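Local coordinates for protein N-(5'-phosphoribosyl)anthranilate isomerase (Pyrococcus furiosus, PDB 4AAJ) that catalyses the isomerisation of N-(5-phospho-beta-D-ribosyl)anthranilate to 1-(2-carboxyphenylamino)-1-deoxy-D-ribulose 5-phosphate, the third step from chorismate to tryptophan, at residues V176-G181 and V194-V199; G27-E32 and S52-P57. All blocks are in the same frame, centred on the assembly; numbering follows the deposited sequence.

Contact 1: V176-G181 and V194-V199; sequences VIVAGG and VKPYGV. With SO4 (sulfate ion), chain B.
Ile177 and Val178 lie beside Gly198 and Val199 as parallel strand neighbours. Gly198 N donates to Val176 O at 3.2 Å, and Val178 N to Gly198 O at 3.0 Å with an N-H...O angle of 160°. Tyr197 N adds a weak bond to Val176 O; a water accepts from Val176 N and, weakly, Tyr197 N. CG1 anti to the carbonyl carbon (chi1 -53°) and a further turn at chi2 (-62°) bring Ile177 CD1 tightly onto the bare backbone of Gly198, 3.5 Å from Gly198 CA, where a beta carbon would collide. The same methyl meets the edge of the Tyr197 ring, 3.6 Å from Tyr197 CD2. Replacing Ile177 by alanine would probably open a gap over Gly198 and take one apolar neighbour from that ring edge. On the other face of the sheet, Val178 CG1 touches Val199 CG1 at 3.8 Å and Pro196 CG at 3.9 Å. Farther out, helix 165-173 packs on Val176. Beyond the strand, Gly181 N binds sulfate O4 at 2.8 Å; Ser202 N and Ser203 N complete this grip. The pairing joins the parallel strands of the last beta-alpha-beta unit, around helix 187-194, of a TIM barrel, the sulfate consistent with the phosphate site of phosphoribosyl isomerases.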
ATOM      1  N   VAL A 176      -5.484   9.650  -0.271  1.00 30.73           N
ATOM      2  CA  VAL A 176      -5.030   8.447  -0.982  1.00 31.95           C
ATOM      3  C   VAL A 176      -3.528   8.249  -0.872  1.00 30.55           C
ATOM      4  O   VAL A 176      -2.764   9.208  -0.738  1.00 29.76           O
ATOM      5  CB  VAL A 176      -5.400   8.436  -2.493  1.00 32.31           C
ATOM      6  CG1 VAL A 176      -6.897   8.596  -2.713  1.00 33.13           C
ATOM      7  CG2 VAL A 176      -4.632   9.494  -3.257  1.00 34.89           C
ATOM      8  N   ILE A 177      -3.110   6.988  -0.954  1.00 29.24           N
ATOM      9  CA  ILE A 177      -1.711   6.639  -1.154  1.00 28.09           C
ATOM     10  C   ILE A 177      -1.617   6.205  -2.601  1.00 30.30           C
ATOM     11  O   ILE A 177      -2.446   5.430  -3.053  1.00 29.40           O
ATOM     12  CB  ILE A 177      -1.296   5.452  -0.234  1.00 29.12           C
ATOM     13  CG1 ILE A 177      -1.646   5.744   1.228  1.00 31.57           C
ATOM     14  CG2 ILE A 177       0.168   5.089  -0.412  1.00 28.60           C
ATOM     15  CD1 ILE A 177      -0.942   6.932   1.827  1.00 35.71           C
ATOM     16  N   VAL A 178      -0.648   6.733  -3.340  1.00 29.63           N
ATOM     17  CA  VAL A 178      -0.526   6.384  -4.752  1.00 31.50           C
ATOM     18  C   VAL A 178       0.671   5.430  -4.950  1.00 31.97           C
ATOM     19  O   VAL A 178       1.691   5.559  -4.287  1.00 31.31           O
ATOM     20  CB  VAL A 178      -0.476   7.660  -5.624  1.00 35.46           C
ATOM     21  CG1 VAL A 178       0.824   8.434  -5.399  1.00 36.53           C
ATOM     22  CG2 VAL A 178      -0.694   7.337  -7.100  1.00 38.61           C
ATOM     23  N   ALA A 179       0.517   4.439  -5.817  1.00 31.87           N
ATOM     24  CA  ALA A 179       1.592   3.474  -6.057  1.00 35.50           C
ATOM     25  C   ALA A 179       1.628   3.059  -7.514  1.00 39.46           C
ATOM     26  O   ALA A 179       0.621   3.153  -8.220  1.00 39.30           O
ATOM     27  CB  ALA A 179       1.420   2.248  -5.176  1.00 33.97           C
ATOM     28  N   GLY A 180       2.789   2.576  -7.945  1.00 39.96           N
ATOM     29  CA  GLY A 180       2.934   2.010  -9.275  1.00 42.98           C
ATOM     30  C   GLY A 180       4.075   2.673 -10.004  1.00 44.38           C
ATOM     31  O   GLY A 180       3.963   3.822 -10.456  1.00 45.64           O
ATOM     32  N   GLY A 181       5.192   1.953 -10.074  1.00 44.19           N
ATOM     33  CA  GLY A 181       6.340   2.378 -10.854  1.00 44.71           C
ATOM     34  C   GLY A 181       7.060   3.599 -10.328  1.00 44.11           C
ATOM     35  O   GLY A 181       7.779   4.255 -11.079  1.00 42.30           O
ATOM     36  N   VAL A 194      -0.216  14.775  -8.431  1.00 44.48           N
ATOM     37  CA  VAL A 194      -1.287  14.066  -7.723  1.00 42.16           C
ATOM     38  C   VAL A 194      -1.628  14.708  -6.382  1.00 40.69           C
ATOM     39  O   VAL A 194      -2.797  14.719  -5.969  1.00 41.41           O
ATOM     40  CB  VAL A 194      -0.923  12.570  -7.513  1.00 41.50           C
ATOM     41  CG1 VAL A 194      -2.057  11.828  -6.822  1.00 38.35           C
ATOM     42  CG2 VAL A 194      -0.598  11.910  -8.850  1.00 41.96           C
ATOM     43  N   LYS A 195      -0.613  15.250  -5.710  1.00 42.56           N
ATOM     44  CA  LYS A 195      -0.753  15.765  -4.342  1.00 43.12           C
ATOM     45  C   LYS A 195      -1.466  14.776  -3.410  1.00 41.00           C
ATOM     46  O   LYS A 195      -2.497  15.085  -2.812  1.00 40.60           O
ATOM     47  CB  LYS A 195      -1.389  17.161  -4.336  1.00 49.15           C
ATOM     48  CG  LYS A 195      -0.391  18.247  -4.709  1.00 52.96           C
ATOM     49  CD  LYS A 195      -1.041  19.619  -4.810  1.00 57.37           C
ATOM     50  CE  LYS A 195      -0.045  20.666  -5.282  1.00 58.93           C
ATOM     51  NZ  LYS A 195       0.400  20.419  -6.682  1.00 58.08           N
ATOM     52  N   PRO A 196      -0.909  13.563  -3.287  1.00 40.04           N
ATOM     53  CA  PRO A 196      -1.555  12.530  -2.477  1.00 38.29           C
ATOM     54  C   PRO A 196      -1.260  12.712  -0.990  1.00 36.56           C
ATOM     55  O   PRO A 196      -0.407  13.518  -0.618  1.00 37.63           O
ATOM     56  CB  PRO A 196      -0.880  11.254  -2.976  1.00 38.34           C
ATOM     57  CG  PRO A 196       0.508  11.691  -3.309  1.00 38.55           C
ATOM     58  CD  PRO A 196       0.378  13.102  -3.839  1.00 39.34           C
ATOM     59  N   TYR A 197      -1.957  11.948  -0.153  1.00 34.41           N
ATOM     60  CA  TYR A 197      -1.649  11.882   1.267  1.00 33.88           C
ATOM     61  C   TYR A 197      -0.329  11.118   1.485  1.00 32.92           C
ATOM     62  O   TYR A 197       0.428  11.404   2.414  1.00 33.16           O
ATOM     63  CB  TYR A 197      -2.824  11.244   2.030  1.00 34.51           C
ATOM     64  CG  TYR A 197      -2.529  10.942   3.484  1.00 37.96           C
ATOM     65  CD1 TYR A 197      -2.588  11.944   4.453  1.00 38.77           C
ATOM     66  CD2 TYR A 197      -2.170   9.653   3.888  1.00 40.72           C
ATOM     67  CE1 TYR A 197      -2.300  11.669   5.782  1.00 41.16           C
ATOM     68  CE2 TYR A 197      -1.889   9.372   5.214  1.00 42.34           C
ATOM     69  CZ  TYR A 197      -1.960  10.382   6.156  1.00 43.24           C
ATOM     70  OH  TYR A 197      -1.681  10.104   7.475  1.00 46.19           O
ATOM     71  N   GLY A 198      -0.047  10.152   0.614  1.00 32.42           N
ATOM     72  CA  GLY A 198       1.214   9.415   0.687  1.00 31.53           C
ATOM     73  C   GLY A 198       1.582   8.678  -0.585  1.00 30.05           C
ATOM     74  O   GLY A 198       0.837   8.687  -1.570  1.00 29.85           O
ATOM     75  N   VAL A 199       2.755   8.063  -0.569  1.00 29.45           N
ATOM     76  CA  VAL A 199       3.232   7.272  -1.699  1.00 30.61           C
ATOM     77  C   VAL A 199       3.665   5.898  -1.213  1.00 30.03           C
ATOM     78  O   VAL A 199       4.034   5.732  -0.048  1.00 30.68           O
ATOM     79  CB  VAL A 199       4.408   7.934  -2.460  1.00 33.31           C
ATOM     80  CG1 VAL A 199       3.927   9.143  -3.254  1.00 32.39           C
ATOM     81  CG2 VAL A 199       5.552   8.311  -1.521  1.00 33.72           C
TER
HETATM   82  S   SO4 B1207       6.108  -0.861  -7.411  1.00 47.99           S
HETATM   83  O1  SO4 B1207       4.858  -1.147  -6.679  1.00 53.70           O
HETATM   84  O2  SO4 B1207       6.934  -2.086  -7.375  1.00 49.55           O
HETATM   85  O3  SO4 B1207       6.851   0.246  -6.784  1.00 47.45           O
HETATM   86  O4  SO4 B1207       5.769  -0.480  -8.800  1.00 51.50           O
HETATM   87  O   HOH W   1      -4.857  12.484  -1.108  1.00 37.65           O

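Contact 2: G27-E32 and S52-P57; sequences GIKSLE and SKRRIP. With SO4 (sulfate ion), chain D; SO4 (sulfate ion), chain C.
Gly27 and Lys29 run past Arg54 and Ile56 with no backbone bond between them, Gly27 turning at positive phi (74°) and residues Ser52 to Arg55 forming a type I turn. Arg54, bent at chi2 and chi3, brings its guanidinium side-on to Gly27 O: NE at 2.7 Å and NH2 at 2.8 Å both donate to this one oxygen, which lies near the guanidinium plane. Lys29 crosses Arg54 at about a right angle, its CD 3.5 Å above the centre of the guanidinium. A bend at chi3 (77°) then carries the lysine chain to the turn, where NZ donates to Lys53 O at 2.8 Å in the carbonyl plane. One water joins Ile28 O to Arg54 O, while Ile56 CG2 packs on Lys29 CB at 3.8 Å. Ser52 OG accepts from Arg54 N in an ST turn and also donates to a sulfate, whose O4 takes a bond from Lys53 N at 2.7 Å. Leu31 N and Glu32 N hold a second sulfate at the start of helix 31-38. Lys211 NZ also donates to Gly27 O, and Gly209 O accepts from Arg54 NH1. The aliphatic part of Lys29 covers one face of the Arg54 guanidinium, and both donate to backbone carbonyls; the charged ends stay apart (Lys29 NZ to Arg54 NH1 5.2 Å), and Glu33 and Glu206, at long, weak ion-pair distance from the arginine, probably offset part of the positive charge.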
ATOM      1  N   GLY A  27       6.505  -4.707   0.418  1.00 31.05           N
ATOM      2  CA  GLY A  27       7.041  -5.978  -0.067  1.00 30.20           C
ATOM      3  C   GLY A  27       8.403  -6.342   0.476  1.00 32.18           C
ATOM      4  O   GLY A  27       9.294  -6.719  -0.288  1.00 33.91           O
ATOM      5  N   ILE A  28       8.582  -6.209   1.785  1.00 30.79           N
ATOM      6  CA  ILE A  28       9.822  -6.706   2.413  1.00 29.93           C
ATOM      7  C   ILE A  28       9.705  -8.190   2.765  1.00 31.50           C
ATOM      8  O   ILE A  28       8.603  -8.708   3.035  1.00 30.67           O
ATOM      9  CB  ILE A  28      10.264  -5.849   3.635  1.00 29.47           C
ATOM     10  CG1 ILE A  28       9.226  -5.918   4.759  1.00 29.64           C
ATOM     11  CG2 ILE A  28      10.580  -4.419   3.202  1.00 29.36           C
ATOM     12  CD1 ILE A  28       9.723  -5.340   6.082  1.00 29.56           C
ATOM     13  N   LYS A  29      10.845  -8.887   2.754  1.00 31.34           N
ATOM     14  CA  LYS A  29      10.856 -10.330   2.920  1.00 33.40           C
ATOM     15  C   LYS A  29      11.700 -10.823   4.096  1.00 33.82           C
ATOM     16  O   LYS A  29      11.696 -12.016   4.400  1.00 35.41           O
ATOM     17  CB  LYS A  29      11.329 -11.014   1.637  1.00 34.60           C
ATOM     18  CG  LYS A  29      10.469 -10.710   0.417  1.00 37.59           C
ATOM     19  CD  LYS A  29      10.935 -11.486  -0.809  1.00 40.12           C
ATOM     20  CE  LYS A  29      10.488 -12.937  -0.734  1.00 41.43           C
ATOM     21  NZ  LYS A  29      10.631 -13.602  -2.057  1.00 47.33           N
ATOM     22  N   SER A  30      12.396  -9.912   4.766  1.00 35.37           N
ATOM     23  CA  SER A  30      13.292 -10.304   5.856  1.00 36.45           C
ATOM     24  C   SER A  30      13.320  -9.264   6.960  1.00 37.20           C
ATOM     25  O   SER A  30      13.050  -8.079   6.726  1.00 34.70           O
ATOM     26  CB  SER A  30      14.713 -10.480   5.315  1.00 36.07           C
ATOM     27  OG  SER A  30      15.168  -9.276   4.725  1.00 36.79           O
ATOM     28  N   LEU A  31      13.682  -9.714   8.157  1.00 38.84           N
ATOM     29  CA  LEU A  31      14.008  -8.804   9.256  1.00 39.29           C
ATOM     30  C   LEU A  31      15.119  -7.813   8.886  1.00 39.70           C
ATOM     31  O   LEU A  31      15.116  -6.673   9.348  1.00 40.11           O
ATOM     32  CB  LEU A  31      14.355  -9.588  10.532  1.00 39.54           C
ATOM     33  CG  LEU A  31      13.218 -10.435  11.125  1.00 38.32           C
ATOM     34  CD1 LEU A  31      13.750 -11.530  12.048  1.00 43.63           C
ATOM     35  CD2 LEU A  31      12.207  -9.568  11.854  1.00 38.20           C
ATOM     36  N   GLU A  32      16.051  -8.241   8.032  1.00 42.59           N
ATOM     37  CA  GLU A  32      17.108  -7.355   7.537  1.00 43.33           C
ATOM     38  C   GLU A  32      16.530  -6.171   6.753  1.00 41.62           C
ATOM     39  O   GLU A  32      16.904  -5.018   6.977  1.00 39.44           O
ATOM     40  CB  GLU A  32      18.117  -8.146   6.683  1.00 48.43           C
ATOM     41  CG  GLU A  32      19.385  -7.385   6.319  1.00 55.61           C
ATOM     42  CD  GLU A  32      20.342  -7.182   7.492  1.00 60.12           C
ATOM     43  OE1 GLU A  32      20.009  -7.559   8.641  1.00 61.51           O
ATOM     44  OE2 GLU A  32      21.443  -6.635   7.258  1.00 63.30           O
ATOM     45  N   SER A  52       2.872 -13.699  -6.065  1.00 34.05           N
ATOM     46  CA  SER A  52       3.796 -12.589  -6.043  1.00 34.77           C
ATOM     47  C   SER A  52       5.179 -13.111  -5.704  1.00 33.99           C
ATOM     48  O   SER A  52       5.318 -14.005  -4.866  1.00 33.50           O
ATOM     49  CB  SER A  52       3.361 -11.589  -4.967  1.00 35.02           C
ATOM     50  OG  SER A  52       4.386 -10.651  -4.694  1.00 34.63           O
ATOM     51  N   LYS A  53       6.185 -12.536  -6.351  1.00 34.62           N
ATOM     52  CA  LYS A  53       7.592 -12.814  -6.068  1.00 37.95           C
ATOM     53  C   LYS A  53       7.991 -12.360  -4.668  1.00 37.05           C
ATOM     54  O   LYS A  53       9.033 -12.774  -4.153  1.00 36.21           O
ATOM     55  CB  LYS A  53       8.481 -12.082  -7.077  1.00 41.27           C
ATOM     56  CG  LYS A  53       8.494 -12.703  -8.466  1.00 47.27           C
ATOM     57  CD  LYS A  53       9.113 -11.750  -9.477  1.00 50.05           C
ATOM     58  CE  LYS A  53       9.163 -12.378 -10.860  1.00 52.96           C
ATOM     59  NZ  LYS A  53       9.560 -11.379 -11.888  1.00 57.42           N
ATOM     60  N   ARG A  54       7.175 -11.484  -4.078  1.00 34.93           N
ATOM     61  CA  ARG A  54       7.437 -10.972  -2.732  1.00 34.46           C
ATOM     62  C   ARG A  54       6.787 -11.788  -1.630  1.00 32.27           C
ATOM     63  O   ARG A  54       6.971 -11.464  -0.452  1.00 32.65           O
ATOM     64  CB  ARG A  54       6.988  -9.509  -2.599  1.00 36.51           C
ATOM     65  CG  ARG A  54       7.608  -8.521  -3.580  1.00 41.21           C
ATOM     66  CD  ARG A  54       9.114  -8.657  -3.710  1.00 45.34           C
ATOM     67  NE  ARG A  54       9.820  -8.246  -2.497  1.00 49.52           N
ATOM     68  CZ  ARG A  54      11.141  -8.295  -2.347  1.00 50.56           C
ATOM     69  NH1 ARG A  54      11.907  -8.739  -3.337  1.00 52.57           N
ATOM     70  NH2 ARG A  54      11.695  -7.895  -1.207  1.00 50.56           N
ATOM     71  N   ARG A  55       6.019 -12.823  -1.986  1.00 29.66           N
ATOM     72  CA  ARG A  55       5.306 -13.640  -0.996  1.00 29.94           C
ATOM     73  C   ARG A  55       6.260 -14.250   0.027  1.00 29.04           C
ATOM     74  O   ARG A  55       7.380 -14.664  -0.319  1.00 30.12           O
ATOM     75  CB  ARG A  55       4.484 -14.764  -1.633  1.00 29.66           C
ATOM     76  CG  ARG A  55       5.326 -15.885  -2.235  1.00 33.39           C
ATOM     77  CD  ARG A  55       4.457 -16.948  -2.886  1.00 32.55           C
ATOM     78  NE  ARG A  55       3.474 -17.506  -1.962  1.00 35.21           N
ATOM     79  CZ  ARG A  55       2.255 -17.895  -2.325  1.00 35.07           C
ATOM     80  NH1 ARG A  55       1.878 -17.775  -3.597  1.00 36.59           N
ATOM     81  NH2 ARG A  55       1.418 -18.396  -1.427  1.00 33.06           N
ATOM     82  N   ILE A  56       5.811 -14.250   1.273  1.00 27.61           N
ATOM     83  CA  ILE A  56       6.524 -14.906   2.385  1.00 28.12           C
ATOM     84  C   ILE A  56       5.597 -15.820   3.195  1.00 27.40           C
ATOM     85  O   ILE A  56       4.366 -15.648   3.210  1.00 27.54           O
ATOM     86  CB  ILE A  56       7.253 -13.880   3.292  1.00 27.30           C
ATOM     87  CG1 ILE A  56       6.239 -13.002   4.062  1.00 26.59           C
ATOM     88  CG2 ILE A  56       8.243 -13.041   2.494  1.00 26.96           C
ATOM     89  CD1 ILE A  56       6.885 -12.056   5.060  1.00 27.05           C
ATOM     90  N   PRO A  57       6.171 -16.843   3.875  1.00 26.99           N
ATOM     91  CA  PRO A  57       5.402 -17.714   4.737  1.00 28.39           C
ATOM     92  C   PRO A  57       4.867 -16.944   5.956  1.00 26.65           C
ATOM     93  O   PRO A  57       5.420 -15.890   6.294  1.00 28.52           O
ATOM     94  CB  PRO A  57       6.428 -18.775   5.195  1.00 28.47           C
ATOM     95  CG  PRO A  57       7.607 -18.624   4.304  1.00 29.45           C
ATOM     96  CD  PRO A  57       7.596 -17.221   3.788  1.00 29.32           C
TER
HETATM   97  S   SO4 D1209      16.349 -12.296   8.203  0.50 44.03           S
HETATM   98  O1  SO4 D1209      14.908 -12.462   8.513  0.50 41.68           O
HETATM   99  O2  SO4 D1209      17.127 -12.680   9.400  0.50 42.24           O
HETATM  100  O3  SO4 D1209      16.692 -10.904   7.858  0.50 41.96           O
HETATM  101  O4  SO4 D1209      16.684 -13.179   7.061  0.50 42.93           O
HETATM  102  S   SO4 C1208       5.563  -9.308  -7.902  1.00 75.40           S
HETATM  103  O1  SO4 C1208       4.224  -9.006  -7.343  1.00 75.33           O
HETATM  104  O2  SO4 C1208       6.592  -9.027  -6.873  1.00 77.46           O
HETATM  105  O3  SO4 C1208       5.814  -8.457  -9.087  1.00 75.70           O
HETATM  106  O4  SO4 C1208       5.617 -10.737  -8.298  1.00 69.38           O
HETATM  107  O   HOH W   2       6.719  -9.150   1.094  1.00 29.75           O
HETATM  108  O   HOH W   3       8.948 -15.357  -2.497  1.00 46.79           O

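Contact 1 lies in the buried wall of the barrel and contact 2 in loops nearer the surface, on opposite sides of the chain's centre with their own centres about 22 Å apart. They share no element: 176-181 and 194-199 join the seventh and eighth strands, whereas 27-32, the loop after the first strand and the start of helix 31-38, meets 52-57, the loop after the second. The chemistry changes accordingly. Regular backbone bonds and aliphatic packing hold the strand pair; in the loops, long cationic side chains reach backbone carbonyls of the facing loop. Bridging water is common to both. Sulfate accompanies both contacts, taken up by backbone N-H groups in each, with a serine hydroxyl assisting at 52-57.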